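Uncharacterized protein (Bacteroides caccae, PDB 4L7A) is of unknown function but is probably a zinc-dependent metallopeptidase of the Peptidase_MA clan. Local coordinates at residues D159-S164 against Q231-V236; G185-P189 against E201-C205. All coordinates share one frame; numbering follows the deposited sequence.

Interactions 1 and 2 belong to one helical region, their centres about 11 Å apart. Interaction 1 sits near the surface, about 22 Å from the centre of the chain, where the short helix 160-163 lies against helix 211-244. Interaction 2 is deeper, about 13 Å from that centre, and sets the loop 185-189 on helix 195-208. Along the chain it is nested inside the segment that interaction 1 closes. Lys-232 joins them through a probable hydrogen bond to the Gly-185 carbonyl. Interaction 1 mixes aliphatic and aromatic packing with a lysine ammonium group, whereas interaction 2 pairs a valine contact with a threonine-carboxylate bond, the carboxylate also bonded to a histidine of the probable zinc-binding motif.

Interaction 1 (D159-S164 against Q231-V236); sequences DYDKIS and QKLAMV
Lys-232 lies across the end of Tyr-160, the two side chains crossing at about a right angle. Its CB meets the ring at CE2 (3.8 Å), CG comes to CZ, and CD sits 3.5 Å from the phenol OH of Tyr-160. With CG beside the backbone N (chi1 -70°) and the rest of the chain extended, the lysine runs on past Ile-163, whose CG2 is 3.9 Å from CE of Lys-232. At the tip, NZ of Lys-232 donates a hydrogen bond to OG of Ser-164 (2.8 Å). NZ is further held by a salt bridge to the Asp-198 carboxylate, which also takes the OH of Tyr-160, and by the carbonyl of Gly-185. Met-235, a selenomethionine, makes a Met-aromatic contact: its SE is 5.4 Å from the Tyr-160 ring centroid and 75° off the ring normal, at the edge rather than over a face. Its CE bends toward CD1 of Ile-163 (4.1 Å). The exposed Gln-231 lays a face of its amide over Ile-163, NE2 lying 3.6 Å from CG1 of that isoleucine. CG2 of Val-236 reaches CE2 of the tyrosine ring, which also rests on Ile-199 and Val-202 of helix 195-208. This is helix-on-helix packing, in which a short helical turn rests on the long helix 211-244, an aromatic ring filling the junction with helix 195-208.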
ATOM      1  N   ASP A 159     -11.379   0.727 -22.440  1.00 28.35           N
ATOM      2  CA  ASP A 159     -11.789  -0.667 -22.674  1.00 29.21           C
ATOM      3  C   ASP A 159     -11.715  -1.592 -21.439  1.00 26.30           C
ATOM      4  O   ASP A 159     -12.376  -2.611 -21.432  1.00 26.10           O
ATOM      5  CB  ASP A 159     -10.991  -1.279 -23.822  1.00 31.77           C
ATOM      6  CG  ASP A 159     -11.428  -0.772 -25.210  1.00 34.75           C
ATOM      7  OD1 ASP A 159     -12.475  -0.087 -25.380  1.00 35.61           O
ATOM      8  OD2 ASP A 159     -10.695  -1.103 -26.145  1.00 37.64           O
ATOM      9  N   TYR A 160     -10.966  -1.230 -20.392  1.00 24.14           N
ATOM     10  CA  TYR A 160     -10.887  -2.044 -19.174  1.00 23.23           C
ATOM     11  C   TYR A 160     -12.264  -2.198 -18.600  1.00 23.94           C
ATOM     12  O   TYR A 160     -12.643  -3.296 -18.144  1.00 21.94           O
ATOM     13  CB  TYR A 160      -9.965  -1.408 -18.106  1.00 23.44           C
ATOM     14  CG  TYR A 160      -9.700  -2.273 -16.924  1.00 23.33           C
ATOM     15  CD1 TYR A 160     -10.596  -2.333 -15.875  1.00 24.45           C
ATOM     16  CD2 TYR A 160      -8.538  -3.032 -16.837  1.00 22.87           C
ATOM     17  CE1 TYR A 160     -10.341  -3.163 -14.788  1.00 23.94           C
ATOM     18  CE2 TYR A 160      -8.265  -3.817 -15.771  1.00 22.05           C
ATOM     19  CZ  TYR A 160      -9.161  -3.899 -14.757  1.00 23.69           C
ATOM     20  OH  TYR A 160      -8.876  -4.711 -13.697  1.00 23.21           O
ATOM     21  N   ASP A 161     -12.999  -1.097 -18.611  1.00 24.73           N
ATOM     22  CA  ASP A 161     -14.313  -1.043 -18.028  1.00 26.98           C
ATOM     23  C   ASP A 161     -15.276  -2.005 -18.661  1.00 29.17           C
ATOM     24  O   ASP A 161     -16.210  -2.441 -18.006  1.00 30.74           O
ATOM     25  CB  ASP A 161     -14.883   0.354 -18.176  1.00 29.02           C
ATOM     26  CG  ASP A 161     -14.143   1.386 -17.340  1.00 29.34           C
ATOM     27  OD1 ASP A 161     -13.119   1.107 -16.715  1.00 32.32           O
ATOM     28  OD2 ASP A 161     -14.560   2.538 -17.314  1.00 35.49           O
ATOM     29  N   LYS A 162     -15.081  -2.342 -19.927  1.00 30.09           N
ATOM     30  CA  LYS A 162     -16.025  -3.231 -20.592  1.00 35.45           C
ATOM     31  C   LYS A 162     -15.835  -4.687 -20.225  1.00 34.94           C
ATOM     32  O   LYS A 162     -16.777  -5.479 -20.349  1.00 34.12           O
ATOM     33  CB  LYS A 162     -15.864  -3.181 -22.114  1.00 38.01           C
ATOM     34  CG  LYS A 162     -16.148  -1.858 -22.711  1.00 41.86           C
ATOM     35  CD  LYS A 162     -15.910  -1.964 -24.202  1.00 46.07           C
ATOM     36  CE  LYS A 162     -16.148  -0.653 -24.897  1.00 48.74           C
ATOM     37  NZ  LYS A 162     -15.968  -0.897 -26.361  1.00 52.72           N
ATOM     38  N   ILE A 163     -14.616  -5.050 -19.827  1.00 30.13           N
ATOM     39  CA  ILE A 163     -14.282  -6.457 -19.654  1.00 30.45           C
ATOM     40  C   ILE A 163     -15.310  -7.175 -18.750  1.00 28.05           C
ATOM     41  O   ILE A 163     -15.833  -8.212 -19.119  1.00 27.23           O
ATOM     42  CB  ILE A 163     -12.865  -6.653 -19.129  1.00 29.92           C
ATOM     43  CG1 ILE A 163     -11.869  -6.208 -20.202  1.00 30.78           C
ATOM     44  CG2 ILE A 163     -12.598  -8.118 -18.826  1.00 31.00           C
ATOM     45  CD1 ILE A 163     -10.493  -5.980 -19.695  1.00 29.88           C
ATOM     46  N   SER A 164     -15.645  -6.593 -17.625  1.00 26.51           N
ATOM     47  CA  SER A 164     -16.602  -7.219 -16.708  1.00 26.61           C
ATOM     48  C   SER A 164     -17.912  -6.443 -16.599  1.00 27.27           C
ATOM     49  O   SER A 164     -18.618  -6.571 -15.621  1.00 28.01           O
ATOM     50  CB  SER A 164     -15.968  -7.357 -15.339  1.00 26.34           C
ATOM     51  OG  SER A 164     -14.928  -8.313 -15.297  1.00 25.22           O
ATOM     52  N   GLN A 231      -6.638 -11.196 -18.918  1.00 26.06           N
ATOM     53  CA  GLN A 231      -6.827 -10.059 -19.808  1.00 27.01           C
ATOM     54  C   GLN A 231      -6.650  -8.707 -19.071  1.00 24.94           C
ATOM     55  O   GLN A 231      -5.998  -7.784 -19.588  1.00 22.72           O
ATOM     56  CB  GLN A 231      -8.215 -10.156 -20.430  1.00 29.83           C
ATOM     57  CG  GLN A 231      -8.522  -9.022 -21.345  1.00 33.10           C
ATOM     58  CD  GLN A 231      -9.918  -9.131 -21.913  1.00 36.12           C
ATOM     59  OE1 GLN A 231     -10.643 -10.068 -21.640  1.00 36.55           O
ATOM     60  NE2 GLN A 231     -10.277  -8.182 -22.732  1.00 40.15           N
ATOM     61  N   LYS A 232      -7.239  -8.599 -17.876  1.00 21.73           N
ATOM     62  CA  LYS A 232      -7.100  -7.409 -17.043  1.00 21.53           C
ATOM     63  C   LYS A 232      -5.657  -7.134 -16.681  1.00 21.76           C
ATOM     64  O   LYS A 232      -5.141  -5.990 -16.823  1.00 21.97           O
ATOM     65  CB  LYS A 232      -7.940  -7.558 -15.752  1.00 20.87           C
ATOM     66  CG  LYS A 232      -9.416  -7.489 -16.038  1.00 20.41           C
ATOM     67  CD  LYS A 232     -10.259  -7.698 -14.775  1.00 19.67           C
ATOM     68  CE  LYS A 232     -11.698  -7.459 -15.058  1.00 20.31           C
ATOM     69  NZ  LYS A 232     -12.581  -7.750 -13.842  1.00 20.53           N
ATOM     70  N   LEU A 233      -4.968  -8.186 -16.258  1.00 21.22           N
ATOM     71  CA  LEU A 233      -3.555  -8.032 -15.891  1.00 21.12           C
ATOM     72  C   LEU A 233      -2.687  -7.642 -17.064  1.00 21.64           C
ATOM     73  O   LEU A 233      -1.769  -6.833 -16.900  1.00 20.56           O
ATOM     74  CB  LEU A 233      -3.030  -9.290 -15.220  1.00 21.03           C
ATOM     75  CG  LEU A 233      -1.549  -9.319 -14.879  1.00 21.20           C
ATOM     76  CD1 LEU A 233      -1.202  -8.341 -13.772  1.00 20.83           C
ATOM     77  CD2 LEU A 233      -1.131 -10.747 -14.456  1.00 24.26           C
ATOM     78  N   ALA A 234      -2.952  -8.198 -18.252  1.00 22.88           N
ATOM     79  CA  ALA A 234      -2.150  -7.829 -19.400  1.00 23.94           C
ATOM     80  C   ALA A 234      -2.365  -6.346 -19.709  1.00 24.18           C
ATOM     81  O   ALA A 234      -1.421  -5.598 -20.029  1.00 24.26           O
ATOM     82  CB  ALA A 234      -2.494  -8.660 -20.577  1.00 25.76           C
HETATM   83  N   MSE A 235      -3.608  -5.908 -19.598  1.00 25.07           N
HETATM   84  CA  MSE A 235      -3.937  -4.517 -19.881  1.00 26.17           C
HETATM   85  C   MSE A 235      -3.281  -3.549 -18.875  1.00 25.21           C
HETATM   86  O   MSE A 235      -2.748  -2.502 -19.250  1.00 24.35           O
HETATM   87  CB  MSE A 235      -5.440  -4.331 -19.883  1.00 28.15           C
HETATM   88  CG  MSE A 235      -5.820  -2.973 -20.492  1.00 32.41           C
HETATM   89 SE   MSE A 235      -7.735  -2.848 -20.915  0.75 36.87          SE
HETATM   90  CE  MSE A 235      -7.862  -4.172 -22.297  1.00 34.71           C
ATOM     91  N   VAL A 236      -3.293  -3.921 -17.602  1.00 23.88           N
ATOM     92  CA  VAL A 236      -2.572  -3.154 -16.565  1.00 23.91           C
ATOM     93  C   VAL A 236      -1.050  -3.101 -16.840  1.00 24.06           C
ATOM     94  O   VAL A 236      -0.449  -2.035 -16.778  1.00 22.53           O
ATOM     95  CB  VAL A 236      -2.817  -3.730 -15.145  1.00 23.42           C
ATOM     96  CG1 VAL A 236      -1.987  -2.992 -14.076  1.00 24.67           C
ATOM     97  CG2 VAL A 236      -4.282  -3.591 -14.794  1.00 23.85           C
TER

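Interaction 2 (G185-P189 against E201-C205); sequences GFVTP and EVTAC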
ATOM      1  N   GLY A 185     -13.876 -12.860 -12.778  1.00 22.89           N
ATOM      2  CA  GLY A 185     -12.705 -12.079 -13.142  1.00 23.26           C
ATOM      3  C   GLY A 185     -12.349 -10.981 -12.152  1.00 22.70           C
ATOM      4  O   GLY A 185     -11.708 -10.004 -12.499  1.00 23.29           O
ATOM      5  N   PHE A 186     -12.796 -11.117 -10.911  1.00 23.31           N
ATOM      6  CA  PHE A 186     -12.481 -10.133  -9.862  1.00 21.13           C
ATOM      7  C   PHE A 186     -11.507 -10.751  -8.882  1.00 21.09           C
ATOM      8  O   PHE A 186     -11.786 -11.849  -8.329  1.00 22.16           O
ATOM      9  CB  PHE A 186     -13.761  -9.731  -9.113  1.00 21.60           C
ATOM     10  CG  PHE A 186     -14.775  -9.010  -9.985  1.00 21.95           C
ATOM     11  CD1 PHE A 186     -14.384  -7.931 -10.781  1.00 22.07           C
ATOM     12  CD2 PHE A 186     -16.080  -9.412 -10.027  1.00 20.76           C
ATOM     13  CE1 PHE A 186     -15.284  -7.282 -11.575  1.00 23.07           C
ATOM     14  CE2 PHE A 186     -16.985  -8.756 -10.831  1.00 22.19           C
ATOM     15  CZ  PHE A 186     -16.586  -7.720 -11.624  1.00 23.27           C
ATOM     16  N   VAL A 187     -10.376 -10.068  -8.658  1.00 20.29           N
ATOM     17  CA  VAL A 187      -9.363 -10.562  -7.747  1.00 19.07           C
ATOM     18  C   VAL A 187      -9.724 -10.504  -6.266  1.00 18.94           C
ATOM     19  O   VAL A 187      -9.134 -11.219  -5.475  1.00 18.07           O
ATOM     20  CB  VAL A 187      -7.972  -9.904  -7.963  1.00 19.64           C
ATOM     21  CG1 VAL A 187      -7.373 -10.342  -9.315  1.00 19.33           C
ATOM     22  CG2 VAL A 187      -8.018  -8.350  -7.866  1.00 19.52           C
ATOM     23  N   THR A 188     -10.679  -9.661  -5.899  1.00 19.50           N
ATOM     24  CA  THR A 188     -11.192  -9.541  -4.548  1.00 19.36           C
ATOM     25  C   THR A 188     -12.642  -9.113  -4.642  1.00 20.63           C
ATOM     26  O   THR A 188     -13.083  -8.621  -5.673  1.00 23.21           O
ATOM     27  CB  THR A 188     -10.469  -8.400  -3.755  1.00 19.88           C
ATOM     28  OG1 THR A 188     -10.614  -7.139  -4.425  1.00 19.02           O
ATOM     29  CG2 THR A 188      -9.050  -8.699  -3.560  1.00 19.47           C
ATOM     30  N   PRO A 189     -13.395  -9.234  -3.562  1.00 20.97           N
ATOM     31  CA  PRO A 189     -14.773  -8.687  -3.574  1.00 20.57           C
ATOM     32  C   PRO A 189     -14.824  -7.229  -3.924  1.00 19.90           C
ATOM     33  O   PRO A 189     -15.665  -6.818  -4.728  1.00 21.55           O
ATOM     34  CB  PRO A 189     -15.226  -8.878  -2.127  1.00 21.82           C
ATOM     35  CG  PRO A 189     -14.521 -10.154  -1.719  1.00 22.29           C
ATOM     36  CD  PRO A 189     -13.139 -10.052  -2.368  1.00 21.68           C
ATOM     37  N   GLU A 201      -7.203  -2.673  -7.630  1.00 17.05           N
ATOM     38  CA  GLU A 201      -7.058  -3.954  -6.935  1.00 18.30           C
ATOM     39  C   GLU A 201      -6.191  -4.934  -7.698  1.00 17.54           C
ATOM     40  O   GLU A 201      -5.376  -5.633  -7.090  1.00 16.10           O
ATOM     41  CB  GLU A 201      -8.408  -4.593  -6.670  1.00 18.63           C
ATOM     42  CG  GLU A 201      -9.232  -3.919  -5.533  1.00 20.54           C
ATOM     43  CD  GLU A 201      -8.624  -4.208  -4.155  1.00 22.75           C
ATOM     44  OE1 GLU A 201      -8.954  -5.285  -3.612  1.00 25.63           O
ATOM     45  OE2 GLU A 201      -7.800  -3.402  -3.652  1.00 22.41           O
ATOM     46  N   VAL A 202      -6.358  -5.005  -9.013  1.00 18.09           N
ATOM     47  CA  VAL A 202      -5.523  -5.900  -9.802  1.00 18.90           C
ATOM     48  C   VAL A 202      -4.085  -5.490  -9.606  1.00 18.79           C
ATOM     49  O   VAL A 202      -3.245  -6.291  -9.320  1.00 19.43           O
ATOM     50  CB  VAL A 202      -5.956  -5.919 -11.270  1.00 21.42           C
ATOM     51  CG1 VAL A 202      -4.919  -6.636 -12.137  1.00 21.46           C
ATOM     52  CG2 VAL A 202      -7.299  -6.584 -11.402  1.00 21.07           C
ATOM     53  N   THR A 203      -3.795  -4.205  -9.704  1.00 19.74           N
ATOM     54  CA  THR A 203      -2.444  -3.689  -9.538  1.00 18.89           C
ATOM     55  C   THR A 203      -1.867  -3.969  -8.147  1.00 17.73           C
ATOM     56  O   THR A 203      -0.747  -4.476  -8.004  1.00 17.29           O
ATOM     57  CB  THR A 203      -2.436  -2.136  -9.763  1.00 20.24           C
ATOM     58  OG1 THR A 203      -3.073  -1.788 -11.003  1.00 20.61           O
ATOM     59  CG2 THR A 203      -1.011  -1.595  -9.765  1.00 21.14           C
ATOM     60  N   ALA A 204      -2.642  -3.658  -7.091  1.00 18.54           N
ATOM     61  CA  ALA A 204      -2.206  -3.830  -5.719  1.00 17.44           C
ATOM     62  C   ALA A 204      -2.067  -5.300  -5.325  1.00 19.10           C
ATOM     63  O   ALA A 204      -1.133  -5.657  -4.562  1.00 18.73           O
ATOM     64  CB  ALA A 204      -3.174  -3.175  -4.775  1.00 17.54           C
ATOM     65  N   CYS A 205      -2.985  -6.126  -5.800  1.00 17.20           N
ATOM     66  CA  CYS A 205      -2.853  -7.589  -5.548  1.00 17.97           C
ATOM     67  C   CYS A 205      -1.650  -8.171  -6.285  1.00 17.34           C
ATOM     68  O   CYS A 205      -0.855  -8.936  -5.723  1.00 16.47           O
ATOM     69  CB  CYS A 205      -4.111  -8.341  -5.927  1.00 17.78           C
ATOM     70  SG  CYS A 205      -5.560  -7.964  -4.864  1.00 21.06           S
TER
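The carboxylate of Glu-201 is met by Thr-188 at an edge: OG1 of Thr-188 donates a 2.6 Å hydrogen bond to the anti lone pair of OE1, on the side away from OE2. CG of Glu-201 passes the threonine hydroxyl, and a bend at chi2 (-72°) then turns the carboxylate so that OE1 reaches OG1. OE1 has a second partner in the salt bridge to Lys-140, and OE2 accepts a bond from ND1 of His-144, the first histidine of the HExxH sequence, a pairing consistent with a second-shell carboxylate orienting a probable zinc ligand. The Thr-188 hydroxyl, besides donating, takes the backbone N-H of Ala-191. A valine here would probably leave OE1 without this donor and the Ala-191 N-H without its acceptor. CG2 of Val-187 wedges against the helix, 4.0 Å from CG2 of Val-202 and 3.9 Å from SG of Cys-205, while CG2 of Thr-188 meets the same sulfur at 3.8 Å. The loop, leaving helix 178-181 through a Schellman motif with Gly-185 as C-prime, covers one side of helix 195-208. Helix 131-153 packs against that helix too, and Trp-214 and Ile-229 of helix 211-244 touch Val-187.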